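Local coordinates for protein lovastatin nonaketide synthase, polyketide synthase component (Aspergillus terreus, PDB 7CPX) that builds the nonaketide core of lovastatin by repeated condensation of malonyl units with programmed reduction and methylation, working as a homodimer together with the partner protein LovC, at residues A[1434-1438]-A[1791-1795]; A[1515-1521]-A[1543-1548]; A[1595-1601]-A[1614-1620]. The protein carries 2 engineered substitutions. All blocks are in the same frame, centred on the assembly; numbering follows the deposited sequence.

Interaction 1. Residues A[1434-1438]-A[1791-1795]; sequences AHRYQ and TWTQE
R1436 and E1795 form a salt bridge between the end of helix 1420-1436, which leads into the Rossmann-like sheet of the methyltransferase domain, and the loop before strand 1797-1801, which belongs to a separate mixed sheet. In a reducing synthase of this layout that second sheet is probably the structural part of the ketoreductase, so the contact probably joins the methyltransferase to that domain; in any case it bridges the two sheets. From CB the R1436 side chain starts with CG anti to the backbone N (chi1 -175°) and bends at its second and third torsions. CD passes over the centre of the Y1437 ring, 3.1 Å above its plane. NE comes next and stays 4.1 Å from OG1 of T1793. At the tip, NH1 and NH2 both donate to a single oxygen, E1795 OE2, at 2.8 Å from NH1 and 2.9 Å from NH2. The guanidinium and carboxylate planes are 55° apart, and both bonds reach OE2 on the side away from the other carboxylate oxygen. NH2 also sits over one face of the W1792 indole, toward its rim, and the indole also stacks with H1782.

R1436, Y1437 and E1795 are buried, whereas W1792 and T1793 are partly exposed. Y1437 directs its CD1-CE1 side at the loop: CD1 is 3.5 Å from T1791 O, and CE1 is 3.7 Å from W1792 CA. Backbone oxygens of H1435 and R1436 are held by R1809, so the helix end is also fastened to strand 1804-1811. The T1793 hydroxyl meets the tyrosine ring at its edge, with OG1 3.5 Å from Y1437 CD1 and near the ring plane.

Interaction 2. Residues A[1515-1521]-A[1543-1548]; sequences IIASNVL and QMVILE
I1515 and M1544 open a run of four parallel bridges that ends with S1518 and L1547, the two strands running only 10° apart. I1515 N donates to Q1543 O and V1545 N to I1515 O, both at 2.9 Å. A1517 continues the pattern, its N bonding to V1545 O and its O receiving L1547 N. Side chains alternate between the faces. On one, the bent M1544 chain (chi2 -64°) carries CE to 3.5 Å from I1515 CG2 and 3.9 Å from A1517 CB, and the L1521 and I1546 side chains cross at about a right angle, L1521 CD1 3.6 Å from I1546 CG2. On the other, I1516 and V1545 lie side by side and point the same way, I1516 CG1 4.2 Å from V1545 CB.

Beyond the strand ends, the E1548 carboxylate reaches the backbone of residues 1519-1521, and its OE2 accepts a bond from H1522 N. Helix 1527-1537 covers I1515 and M1544, with A1534 touching both, whereas L1429 and I1433 of helix 1420-1436 pack on V1545. V1520 touches a GxGxxG-like turn (G1446, G1448, G1451), which is consistent with the cofactor loop of this fold. With helix 1527-1537 linking the two neighbouring parallel strands, this is the β-α-β crossover between the fourth and fifth strands of the Rossmann-like fold of class I S-adenosylmethionine-dependent methyltransferases.

Interaction 3. Residues A[1595-1601]-A[1614-1620]; sequences FSGVDSR and VFSTHAI
The H1618 imidazole has the D1599 carboxylate over one face: D1599 CG lies 3.6 Å above the ring plane, over its centre, with the two planes 44° apart. The exact place of OD2 above the ring is doubtful. D1599 gets there with CG anti to its carbonyl carbon (chi1 -59°), which swings the carboxylate along the partner strand. The F1615 ring takes S1600 O and R1601 CG at its edge, the latter 3.8 Å from CD1. V1598 CG1 approaches the same CD1 at 4.1 Å from an oblique direction, and W1586 meets the ring with planes at about 45°. In F1595 the ring edge is turned to a carbonyl, CD2 lying 3.4 Å from H1618 O, while T1617 OG1 is 3.7 Å from CD2.

These groups flank the antiparallel β-hairpin formed by strands 1600-1602 and 1614-1618, the sixth and seventh strands of the class I methyltransferase fold. Its pairing is broken by a classic β-bulge, in which D1599 and S1600 both face S1616. S1616 O accepts from S1600 N at 3.1 Å and, weakly, from D1599 N. In return S1616 N donates to S1600 O, also at 3.1 Å. Further along, S1596 N bonds to H1618 O, just before A1619 centres an inverse γ-turn. Helix 1583-1592 packs on the hairpin, L1590 touching F1595 and T1617, while R1601 extends away from F1615 into a cation-π contact with F1583. I1620 is exposed, its CB 3.8 Å from S1596 CB.

In the fold
Interactions 2 and 3 belong to one sheet and share a border: M1544 N and I1546 N probably bond to T1617 O and F1615 O, so strand 1542-1547 is flanked by a parallel neighbour and an antiparallel one. Interaction 2 is the deeper, an apolar core between helix layers, whereas interaction 3 is partly buried, mixes serines, an aspartate and a histidine with phenylalanines, and reaches the surface at I1620. Interaction 1 is buried but is held by charge and packing of loop against helix end rather than by a strand ladder. It closes the long chain excursion that contains the other two, and Y1437 packs on Q1543 to meet interaction 2.

Interaction 1. Residues A[1434-1438]-A[1791-1795]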
ATOM      1  N   ALA A1434      27.639 -62.218   4.758  1.00134.19           N
ATOM      2  CA  ALA A1434      26.839 -61.193   5.416  1.00134.19           C
ATOM      3  C   ALA A1434      25.365 -61.562   5.428  1.00134.19           C
ATOM      4  O   ALA A1434      24.635 -61.176   6.349  1.00134.19           O
ATOM      5  CB  ALA A1434      27.041 -59.845   4.726  1.00134.19           C
ATOM      6  N   HIS A1435      24.901 -62.294   4.415  1.00124.91           N
ATOM      7  CA  HIS A1435      23.539 -62.805   4.446  1.00124.91           C
ATOM      8  C   HIS A1435      23.363 -63.795   5.585  1.00124.91           C
ATOM      9  O   HIS A1435      22.455 -63.653   6.411  1.00124.91           O
ATOM     10  CB  HIS A1435      23.200 -63.464   3.110  1.00124.91           C
ATOM     11  CG  HIS A1435      22.011 -64.369   3.171  1.00124.91           C
ATOM     12  ND1 HIS A1435      20.734 -63.942   2.878  1.00124.91           N
ATOM     13  CD2 HIS A1435      21.902 -65.677   3.504  1.00124.91           C
ATOM     14  CE1 HIS A1435      19.892 -64.949   3.020  1.00124.91           C
ATOM     15  NE2 HIS A1435      20.575 -66.012   3.403  1.00124.91           N
ATOM     16  N   ARG A1436      24.238 -64.800   5.658  1.00129.01           N
ATOM     17  CA  ARG A1436      24.102 -65.800   6.710  1.00129.01           C
ATOM     18  C   ARG A1436      24.347 -65.185   8.083  1.00129.01           C
ATOM     19  O   ARG A1436      23.574 -65.417   9.019  1.00129.01           O
ATOM     20  CB  ARG A1436      25.057 -66.962   6.454  1.00129.01           C
ATOM     21  CG  ARG A1436      24.894 -68.100   7.440  1.00129.01           C
ATOM     22  CD  ARG A1436      25.854 -67.972   8.603  1.00129.01           C
ATOM     23  NE  ARG A1436      25.249 -68.347   9.876  1.00129.01           N
ATOM     24  CZ  ARG A1436      25.225 -69.580  10.366  1.00129.01           C
ATOM     25  NH1 ARG A1436      25.735 -70.602   9.698  1.00129.01           N
ATOM     26  NH2 ARG A1436      24.677 -69.791  11.558  1.00129.01           N
ATOM     27  N   TYR A1437      25.413 -64.402   8.223  1.00133.92           N
ATOM     28  CA  TYR A1437      25.679 -63.633   9.435  1.00133.92           C
ATOM     29  C   TYR A1437      25.342 -62.181   9.132  1.00133.92           C
ATOM     30  O   TYR A1437      26.054 -61.521   8.369  1.00133.92           O
ATOM     31  CB  TYR A1437      27.135 -63.758   9.883  1.00133.92           C
ATOM     32  CG  TYR A1437      27.681 -65.165   9.920  1.00133.92           C
ATOM     33  CD1 TYR A1437      27.432 -66.003  10.996  1.00133.92           C
ATOM     34  CD2 TYR A1437      28.471 -65.644   8.886  1.00133.92           C
ATOM     35  CE1 TYR A1437      27.942 -67.286  11.033  1.00133.92           C
ATOM     36  CE2 TYR A1437      28.984 -66.925   8.914  1.00133.92           C
ATOM     37  CZ  TYR A1437      28.719 -67.742   9.990  1.00133.92           C
ATOM     38  OH  TYR A1437      29.227 -69.020  10.021  1.00133.92           O
ATOM     39  N   GLN A1438      24.264 -61.685   9.722  1.00126.29           N
ATOM     40  CA  GLN A1438      23.861 -60.303   9.526  1.00126.29           C
ATOM     41  C   GLN A1438      24.433 -59.419  10.629  1.00126.29           C
ATOM     42  O   GLN A1438      24.883 -59.897  11.673  1.00126.29           O
ATOM     43  CB  GLN A1438      22.341 -60.181   9.505  1.00126.29           C
ATOM     44  CG  GLN A1438      21.669 -60.930   8.372  1.00126.29           C
ATOM     45  CD  GLN A1438      21.468 -60.073   7.139  1.00126.29           C
ATOM     46  OE1 GLN A1438      20.357 -59.625   6.857  1.00126.29           O
ATOM     47  NE2 GLN A1438      22.543 -59.842   6.395  1.00126.29           N
ATOM     48  N   THR A1791      30.163 -64.837  16.645  1.00143.18           N
ATOM     49  CA  THR A1791      29.593 -64.537  15.333  1.00143.18           C
ATOM     50  C   THR A1791      28.559 -65.576  14.925  1.00143.18           C
ATOM     51  O   THR A1791      27.495 -65.229  14.396  1.00143.18           O
ATOM     52  CB  THR A1791      30.695 -64.466  14.277  1.00143.18           C
ATOM     53  OG1 THR A1791      31.215 -65.779  14.037  1.00143.18           O
ATOM     54  CG2 THR A1791      31.819 -63.558  14.735  1.00143.18           C
ATOM     55  N   TRP A1792      28.855 -66.855  15.150  1.00134.99           N
ATOM     56  CA  TRP A1792      27.957 -67.918  14.724  1.00134.99           C
ATOM     57  C   TRP A1792      26.554 -67.680  15.263  1.00134.99           C
ATOM     58  O   TRP A1792      26.368 -67.349  16.437  1.00134.99           O
ATOM     59  CB  TRP A1792      28.479 -69.274  15.198  1.00134.99           C
ATOM     60  CG  TRP A1792      27.583 -70.403  14.818  1.00134.99           C
ATOM     61  CD1 TRP A1792      27.680 -71.190  13.709  1.00134.99           C
ATOM     62  CD2 TRP A1792      26.443 -70.871  15.545  1.00134.99           C
ATOM     63  NE1 TRP A1792      26.671 -72.119  13.700  1.00134.99           N
ATOM     64  CE2 TRP A1792      25.898 -71.945  14.817  1.00134.99           C
ATOM     65  CE3 TRP A1792      25.830 -70.486  16.740  1.00134.99           C
ATOM     66  CZ2 TRP A1792      24.772 -72.637  15.245  1.00134.99           C
ATOM     67  CZ3 TRP A1792      24.711 -71.175  17.163  1.00134.99           C
ATOM     68  CH2 TRP A1792      24.193 -72.239  16.419  1.00134.99           C
ATOM     69  N   THR A1793      25.565 -67.854  14.392  1.00131.82           N
ATOM     70  CA  THR A1793      24.179 -67.549  14.704  1.00131.82           C
ATOM     71  C   THR A1793      23.379 -68.831  14.894  1.00131.82           C
ATOM     72  O   THR A1793      23.817 -69.928  14.540  1.00131.82           O
ATOM     73  CB  THR A1793      23.549 -66.697  13.599  1.00131.82           C
ATOM     74  OG1 THR A1793      24.547 -65.843  13.027  1.00131.82           O
ATOM     75  CG2 THR A1793      22.436 -65.843  14.166  1.00131.82           C
ATOM     76  N   GLN A1794      22.176 -68.669  15.450  1.00130.93           N
ATOM     77  CA  GLN A1794      21.416 -69.822  15.919  1.00130.93           C
ATOM     78  C   GLN A1794      21.014 -70.742  14.772  1.00130.93           C
ATOM     79  O   GLN A1794      21.084 -71.968  14.904  1.00130.93           O
ATOM     80  CB  GLN A1794      20.177 -69.355  16.682  1.00130.93           C
ATOM     81  CG  GLN A1794      19.816 -70.237  17.871  1.00130.93           C
ATOM     82  CD  GLN A1794      20.889 -70.250  18.948  1.00130.93           C
ATOM     83  OE1 GLN A1794      21.228 -71.303  19.485  1.00130.93           O
ATOM     84  NE2 GLN A1794      21.425 -69.077  19.269  1.00130.93           N
ATOM     85  N   GLU A1795      20.624 -70.178  13.630  1.00128.83           N
ATOM     86  CA  GLU A1795      19.989 -70.679  12.416  1.00128.83           C
ATOM     87  C   GLU A1795      18.565 -71.122  12.732  1.00128.83           C
ATOM     88  O   GLU A1795      18.246 -72.314  12.640  1.00128.83           O
ATOM     89  CB  GLU A1795      20.788 -71.848  11.837  1.00128.83           C
ATOM     90  CG  GLU A1795      22.257 -71.545  11.615  1.00128.83           C
ATOM     91  CD  GLU A1795      23.060 -72.779  11.258  1.00128.83           C
ATOM     92  OE1 GLU A1795      22.471 -73.880  11.212  1.00128.83           O
ATOM     93  OE2 GLU A1795      24.280 -72.650  11.026  1.00128.83           O
TER

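Interaction 2. Residues A[1515-1521]-A[1543-1548]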
ATOM      1  N   ILE A1515      36.504 -59.902   8.673  1.00150.90           N
ATOM      2  CA  ILE A1515      37.631 -59.125   8.177  1.00150.90           C
ATOM      3  C   ILE A1515      37.874 -59.503   6.724  1.00150.90           C
ATOM      4  O   ILE A1515      37.683 -60.660   6.333  1.00150.90           O
ATOM      5  CB  ILE A1515      38.902 -59.349   9.023  1.00150.90           C
ATOM      6  CG1 ILE A1515      38.751 -58.670  10.386  1.00150.90           C
ATOM      7  CG2 ILE A1515      40.128 -58.818   8.289  1.00150.90           C
ATOM      8  CD1 ILE A1515      39.895 -58.934  11.343  1.00150.90           C
ATOM      9  N   ILE A1516      38.282 -58.520   5.926  1.00151.26           N
ATOM     10  CA  ILE A1516      38.522 -58.690   4.496  1.00151.26           C
ATOM     11  C   ILE A1516      39.912 -58.150   4.196  1.00151.26           C
ATOM     12  O   ILE A1516      40.117 -56.932   4.186  1.00151.26           O
ATOM     13  CB  ILE A1516      37.470 -57.971   3.642  1.00151.26           C
ATOM     14  CG1 ILE A1516      36.083 -58.558   3.900  1.00151.26           C
ATOM     15  CG2 ILE A1516      37.825 -58.079   2.168  1.00151.26           C
ATOM     16  CD1 ILE A1516      34.946 -57.658   3.464  1.00151.26           C
ATOM     17  N   ALA A1517      40.860 -59.045   3.936  1.00158.02           N
ATOM     18  CA  ALA A1517      42.217 -58.655   3.567  1.00158.02           C
ATOM     19  C   ALA A1517      42.312 -58.623   2.047  1.00158.02           C
ATOM     20  O   ALA A1517      42.369 -59.675   1.400  1.00158.02           O
ATOM     21  CB  ALA A1517      43.239 -59.618   4.162  1.00158.02           C
ATOM     22  N   SER A1518      42.349 -57.419   1.480  1.00160.02           N
ATOM     23  CA  SER A1518      42.292 -57.226   0.031  1.00160.02           C
ATOM     24  C   SER A1518      43.712 -57.101  -0.512  1.00160.02           C
ATOM     25  O   SER A1518      44.282 -56.011  -0.567  1.00160.02           O
ATOM     26  CB  SER A1518      41.456 -55.999  -0.313  1.00160.02           C
ATOM     27  OG  SER A1518      41.451 -55.763  -1.710  1.00160.02           O
ATOM     28  N   ASN A1519      44.280 -58.234  -0.927  1.00165.13           N
ATOM     29  CA  ASN A1519      45.582 -58.274  -1.591  1.00165.13           C
ATOM     30  C   ASN A1519      46.604 -57.411  -0.854  1.00165.13           C
ATOM     31  O   ASN A1519      47.368 -56.652  -1.454  1.00165.13           O
ATOM     32  CB  ASN A1519      45.458 -57.842  -3.052  1.00165.13           C
ATOM     33  CG  ASN A1519      44.544 -58.748  -3.850  1.00165.13           C
ATOM     34  OD1 ASN A1519      44.951 -59.821  -4.294  1.00165.13           O
ATOM     35  ND2 ASN A1519      43.301 -58.321  -4.035  1.00165.13           N
ATOM     36  N   VAL A1520      46.606 -57.534   0.472  1.00162.49           N
ATOM     37  CA  VAL A1520      47.536 -56.780   1.308  1.00162.49           C
ATOM     38  C   VAL A1520      48.370 -57.666   2.217  1.00162.49           C
ATOM     39  O   VAL A1520      49.410 -57.209   2.728  1.00162.49           O
ATOM     40  CB  VAL A1520      46.769 -55.728   2.139  1.00162.49           C
ATOM     41  CG1 VAL A1520      45.877 -56.407   3.170  1.00162.49           C
ATOM     42  CG2 VAL A1520      47.732 -54.751   2.797  1.00162.49           C
ATOM     43  N   LEU A1521      47.987 -58.921   2.454  1.00165.14           N
ATOM     44  CA  LEU A1521      48.808 -59.805   3.271  1.00165.14           C
ATOM     45  C   LEU A1521      50.161 -60.085   2.631  1.00165.14           C
ATOM     46  O   LEU A1521      51.101 -60.460   3.338  1.00165.14           O
ATOM     47  CB  LEU A1521      48.071 -61.121   3.528  1.00165.14           C
ATOM     48  CG  LEU A1521      46.707 -61.003   4.213  1.00165.14           C
ATOM     49  CD1 LEU A1521      46.130 -62.381   4.491  1.00165.14           C
ATOM     50  CD2 LEU A1521      46.806 -60.192   5.498  1.00165.14           C
ATOM     51  N   GLN A1543      34.639 -64.429  10.291  1.00146.80           N
ATOM     52  CA  GLN A1543      34.943 -64.825   8.923  1.00146.80           C
ATOM     53  C   GLN A1543      36.053 -63.947   8.360  1.00146.80           C
ATOM     54  O   GLN A1543      35.911 -62.722   8.282  1.00146.80           O
ATOM     55  CB  GLN A1543      33.694 -64.742   8.046  1.00146.80           C
ATOM     56  CG  GLN A1543      32.765 -65.936   8.190  1.00146.80           C
ATOM     57  CD  GLN A1543      32.258 -66.115   9.607  1.00146.80           C
ATOM     58  OE1 GLN A1543      32.180 -65.158  10.377  1.00146.80           O
ATOM     59  NE2 GLN A1543      31.919 -67.348   9.963  1.00146.80           N
ATOM     60  N   MET A1544      37.149 -64.584   7.965  1.00154.13           N
ATOM     61  CA  MET A1544      38.262 -63.923   7.299  1.00154.13           C
ATOM     62  C   MET A1544      38.172 -64.226   5.809  1.00154.13           C
ATOM     63  O   MET A1544      38.155 -65.397   5.410  1.00154.13           O
ATOM     64  CB  MET A1544      39.594 -64.406   7.870  1.00154.13           C
ATOM     65  CG  MET A1544      40.568 -63.296   8.229  1.00154.13           C
ATOM     66  SD  MET A1544      41.117 -62.336   6.808  1.00154.13           S
ATOM     67  CE  MET A1544      42.431 -61.376   7.552  1.00154.13           C
ATOM     68  N   VAL A1545      38.104 -63.176   4.996  1.00151.90           N
ATOM     69  CA  VAL A1545      38.026 -63.283   3.546  1.00151.90           C
ATOM     70  C   VAL A1545      39.301 -62.675   2.989  1.00151.90           C
ATOM     71  O   VAL A1545      39.529 -61.466   3.122  1.00151.90           O
ATOM     72  CB  VAL A1545      36.786 -62.576   2.984  1.00151.90           C
ATOM     73  CG1 VAL A1545      36.790 -62.627   1.468  1.00151.90           C
ATOM     74  CG2 VAL A1545      35.521 -63.202   3.544  1.00151.90           C
ATOM     75  N   ILE A1546      40.125 -63.498   2.352  1.00157.94           N
ATOM     76  CA  ILE A1546      41.452 -63.094   1.903  1.00157.94           C
ATOM     77  C   ILE A1546      41.485 -63.141   0.384  1.00157.94           C
ATOM     78  O   ILE A1546      41.263 -64.202  -0.213  1.00157.94           O
ATOM     79  CB  ILE A1546      42.547 -63.992   2.497  1.00157.94           C
ATOM     80  CG1 ILE A1546      42.523 -63.932   4.026  1.00157.94           C
ATOM     81  CG2 ILE A1546      43.914 -63.588   1.968  1.00157.94           C
ATOM     82  CD1 ILE A1546      41.574 -64.923   4.665  1.00157.94           C
ATOM     83  N   LEU A1547      41.759 -61.996  -0.239  1.00160.84           N
ATOM     84  CA  LEU A1547      42.204 -61.940  -1.624  1.00160.84           C
ATOM     85  C   LEU A1547      43.713 -61.754  -1.603  1.00160.84           C
ATOM     86  O   LEU A1547      44.207 -60.753  -1.073  1.00160.84           O
ATOM     87  CB  LEU A1547      41.544 -60.791  -2.388  1.00160.84           C
ATOM     88  CG  LEU A1547      40.026 -60.795  -2.551  1.00160.84           C
ATOM     89  CD1 LEU A1547      39.375 -59.897  -1.514  1.00160.84           C
ATOM     90  CD2 LEU A1547      39.661 -60.356  -3.962  1.00160.84           C
ATOM     91  N   GLU A1548      44.447 -62.711  -2.164  1.00168.79           N
ATOM     92  CA  GLU A1548      45.898 -62.631  -2.101  1.00168.79           C
ATOM     93  C   GLU A1548      46.504 -63.507  -3.184  1.00168.79           C
ATOM     94  O   GLU A1548      45.845 -64.386  -3.748  1.00168.79           O
ATOM     95  CB  GLU A1548      46.413 -63.045  -0.717  1.00168.79           C
ATOM     96  CG  GLU A1548      47.845 -62.618  -0.413  1.00168.79           C
ATOM     97  CD  GLU A1548      48.054 -61.121  -0.549  1.00168.79           C
ATOM     98  OE1 GLU A1548      48.143 -60.630  -1.694  1.00168.79           O
ATOM     99  OE2 GLU A1548      48.126 -60.434   0.491  1.00168.79           O
TER

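Interaction 3. Residues A[1595-1601]-A[1614-1620]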
ATOM      1  N   PHE A1595      42.733 -70.293  13.162  1.00154.62           N
ATOM      2  CA  PHE A1595      41.523 -70.213  12.358  1.00154.62           C
ATOM      3  C   PHE A1595      41.059 -71.627  12.024  1.00154.62           C
ATOM      4  O   PHE A1595      41.664 -72.618  12.442  1.00154.62           O
ATOM      5  CB  PHE A1595      41.752 -69.406  11.078  1.00154.62           C
ATOM      6  CG  PHE A1595      41.901 -67.932  11.299  1.00154.62           C
ATOM      7  CD1 PHE A1595      43.118 -67.394  11.672  1.00154.62           C
ATOM      8  CD2 PHE A1595      40.834 -67.077  11.097  1.00154.62           C
ATOM      9  CE1 PHE A1595      43.266 -66.039  11.851  1.00154.62           C
ATOM     10  CE2 PHE A1595      40.973 -65.719  11.282  1.00154.62           C
ATOM     11  CZ  PHE A1595      42.190 -65.198  11.662  1.00154.62           C
ATOM     12  N   SER A1596      39.981 -71.713  11.247  1.00154.18           N
ATOM     13  CA  SER A1596      39.349 -72.980  10.902  1.00154.18           C
ATOM     14  C   SER A1596      39.889 -73.588   9.614  1.00154.18           C
ATOM     15  O   SER A1596      39.385 -74.628   9.179  1.00154.18           O
ATOM     16  CB  SER A1596      37.836 -72.789  10.776  1.00154.18           C
ATOM     17  OG  SER A1596      37.206 -73.980  10.340  1.00154.18           O
ATOM     18  N   GLY A1597      40.891 -72.971   8.996  1.00156.03           N
ATOM     19  CA  GLY A1597      41.392 -73.443   7.722  1.00156.03           C
ATOM     20  C   GLY A1597      40.630 -72.854   6.554  1.00156.03           C
ATOM     21  O   GLY A1597      39.723 -72.028   6.700  1.00156.03           O
ATOM     22  N   VAL A1598      41.007 -73.299   5.358  1.00158.29           N
ATOM     23  CA  VAL A1598      40.416 -72.780   4.131  1.00158.29           C
ATOM     24  C   VAL A1598      39.031 -73.381   3.951  1.00158.29           C
ATOM     25  O   VAL A1598      38.883 -74.492   3.430  1.00158.29           O
ATOM     26  CB  VAL A1598      41.308 -73.076   2.912  1.00158.29           C
ATOM     27  CG1 VAL A1598      40.591 -72.699   1.631  1.00158.29           C
ATOM     28  CG2 VAL A1598      42.620 -72.325   3.026  1.00158.29           C
ATOM     29  N   ASP A1599      38.005 -72.645   4.383  1.00154.82           N
ATOM     30  CA  ASP A1599      36.635 -73.126   4.261  1.00154.82           C
ATOM     31  C   ASP A1599      36.104 -72.992   2.842  1.00154.82           C
ATOM     32  O   ASP A1599      35.340 -73.850   2.388  1.00154.82           O
ATOM     33  CB  ASP A1599      35.730 -72.367   5.232  1.00154.82           C
ATOM     34  CG  ASP A1599      36.166 -72.523   6.674  1.00154.82           C
ATOM     35  OD1 ASP A1599      36.673 -73.608   7.030  1.00154.82           O
ATOM     36  OD2 ASP A1599      36.008 -71.559   7.451  1.00154.82           O
ATOM     37  N   SER A1600      36.493 -71.935   2.131  1.00153.19           N
ATOM     38  CA  SER A1600      36.031 -71.703   0.772  1.00153.19           C
ATOM     39  C   SER A1600      37.196 -71.227  -0.081  1.00153.19           C
ATOM     40  O   SER A1600      38.191 -70.700   0.424  1.00153.19           O
ATOM     41  CB  SER A1600      34.896 -70.674   0.725  1.00153.19           C
ATOM     42  OG  SER A1600      34.371 -70.555  -0.585  1.00153.19           O
ATOM     43  N   ARG A1601      37.058 -71.422  -1.389  1.00157.59           N
ATOM     44  CA  ARG A1601      38.070 -71.019  -2.351  1.00157.59           C
ATOM     45  C   ARG A1601      37.383 -70.517  -3.612  1.00157.59           C
ATOM     46  O   ARG A1601      36.171 -70.660  -3.785  1.00157.59           O
ATOM     47  CB  ARG A1601      39.019 -72.172  -2.696  1.00157.59           C
ATOM     48  CG  ARG A1601      39.684 -72.820  -1.496  1.00157.59           C
ATOM     49  CD  ARG A1601      40.702 -73.870  -1.917  1.00157.59           C
ATOM     50  NE  ARG A1601      40.112 -74.910  -2.754  1.00157.59           N
ATOM     51  CZ  ARG A1601      40.066 -74.878  -4.081  1.00157.59           C
ATOM     52  NH1 ARG A1601      40.566 -73.864  -4.769  1.00157.59           N
ATOM     53  NH2 ARG A1601      39.500 -75.889  -4.733  1.00157.59           N
ATOM     54  N   VAL A1614      40.423 -66.010  -3.997  1.00159.22           N
ATOM     55  CA  VAL A1614      39.888 -65.613  -2.702  1.00159.22           C
ATOM     56  C   VAL A1614      39.633 -66.848  -1.855  1.00159.22           C
ATOM     57  O   VAL A1614      39.304 -67.927  -2.359  1.00159.22           O
ATOM     58  CB  VAL A1614      38.602 -64.779  -2.872  1.00159.22           C
ATOM     59  CG1 VAL A1614      38.242 -64.096  -1.563  1.00159.22           C
ATOM     60  CG2 VAL A1614      38.772 -63.768  -3.992  1.00159.22           C
ATOM     61  N   PHE A1615      39.788 -66.681  -0.543  1.00159.16           N
ATOM     62  CA  PHE A1615      39.573 -67.757   0.411  1.00159.16           C
ATOM     63  C   PHE A1615      38.747 -67.240   1.577  1.00159.16           C
ATOM     64  O   PHE A1615      38.844 -66.069   1.956  1.00159.16           O
ATOM     65  CB  PHE A1615      40.900 -68.326   0.929  1.00159.16           C
ATOM     66  CG  PHE A1615      41.898 -68.620  -0.153  1.00159.16           C
ATOM     67  CD1 PHE A1615      41.734 -69.711  -0.988  1.00159.16           C
ATOM     68  CD2 PHE A1615      43.004 -67.806  -0.330  1.00159.16           C
ATOM     69  CE1 PHE A1615      42.653 -69.982  -1.985  1.00159.16           C
ATOM     70  CE2 PHE A1615      43.926 -68.074  -1.323  1.00159.16           C
ATOM     71  CZ  PHE A1615      43.751 -69.163  -2.152  1.00159.16           C
ATOM     72  N   SER A1616      37.933 -68.128   2.146  1.00152.85           N
ATOM     73  CA  SER A1616      37.110 -67.817   3.307  1.00152.85           C
ATOM     74  C   SER A1616      37.450 -68.781   4.430  1.00152.85           C
ATOM     75  O   SER A1616      37.603 -69.985   4.199  1.00152.85           O
ATOM     76  CB  SER A1616      35.619 -67.915   2.983  1.00152.85           C
ATOM     77  OG  SER A1616      35.120 -69.208   3.278  1.00152.85           O
ATOM     78  N   THR A1617      37.567 -68.252   5.644  1.00154.58           N
ATOM     79  CA  THR A1617      37.916 -69.063   6.801  1.00154.58           C
ATOM     80  C   THR A1617      37.160 -68.567   8.022  1.00154.58           C
ATOM     81  O   THR A1617      36.723 -67.416   8.073  1.00154.58           O
ATOM     82  CB  THR A1617      39.423 -69.028   7.077  1.00154.58           C
ATOM     83  OG1 THR A1617      39.782 -67.759   7.639  1.00154.58           O
ATOM     84  CG2 THR A1617      40.200 -69.243   5.790  1.00154.58           C
ATOM     85  N   HIS A1618      37.010 -69.446   9.009  1.00152.06           N
ATOM     86  CA  HIS A1618      36.401 -69.081  10.278  1.00152.06           C
ATOM     87  C   HIS A1618      37.476 -68.882  11.339  1.00152.06           C
ATOM     88  O   HIS A1618      38.529 -69.525  11.314  1.00152.06           O
ATOM     89  CB  HIS A1618      35.419 -70.156  10.748  1.00152.06           C
ATOM     90  CG  HIS A1618      34.449 -70.596   9.698  1.00152.06           C
ATOM     91  ND1 HIS A1618      34.036 -69.775   8.670  1.00152.06           N
ATOM     92  CD2 HIS A1618      33.813 -71.776   9.514  1.00152.06           C
ATOM     93  CE1 HIS A1618      33.185 -70.430   7.901  1.00152.06           C
ATOM     94  NE2 HIS A1618      33.032 -71.647   8.391  1.00152.06           N
ATOM     95  N   ALA A1619      37.196 -67.980  12.279  1.00150.83           N
ATOM     96  CA  ALA A1619      38.065 -67.771  13.437  1.00150.83           C
ATOM     97  C   ALA A1619      37.758 -68.872  14.446  1.00150.83           C
ATOM     98  O   ALA A1619      37.011 -68.694  15.412  1.00150.83           O
ATOM     99  CB  ALA A1619      37.857 -66.383  14.028  1.00150.83           C
ATOM    100  N   ILE A1620      38.354 -70.042  14.207  1.00149.62           N
ATOM    101  CA  ILE A1620      37.967 -71.231  14.951  1.00149.62           C
ATOM    102  C   ILE A1620      38.218 -71.035  16.442  1.00149.62           C
ATOM    103  O   ILE A1620      39.102 -70.276  16.862  1.00149.62           O
ATOM    104  CB  ILE A1620      38.712 -72.470  14.427  1.00149.62           C
ATOM    105  CG1 ILE A1620      37.961 -73.743  14.823  1.00149.62           C
ATOM    106  CG2 ILE A1620      40.131 -72.510  14.970  1.00149.62           C
ATOM    107  CD1 ILE A1620      38.416 -74.976  14.078  1.00149.62           C
TER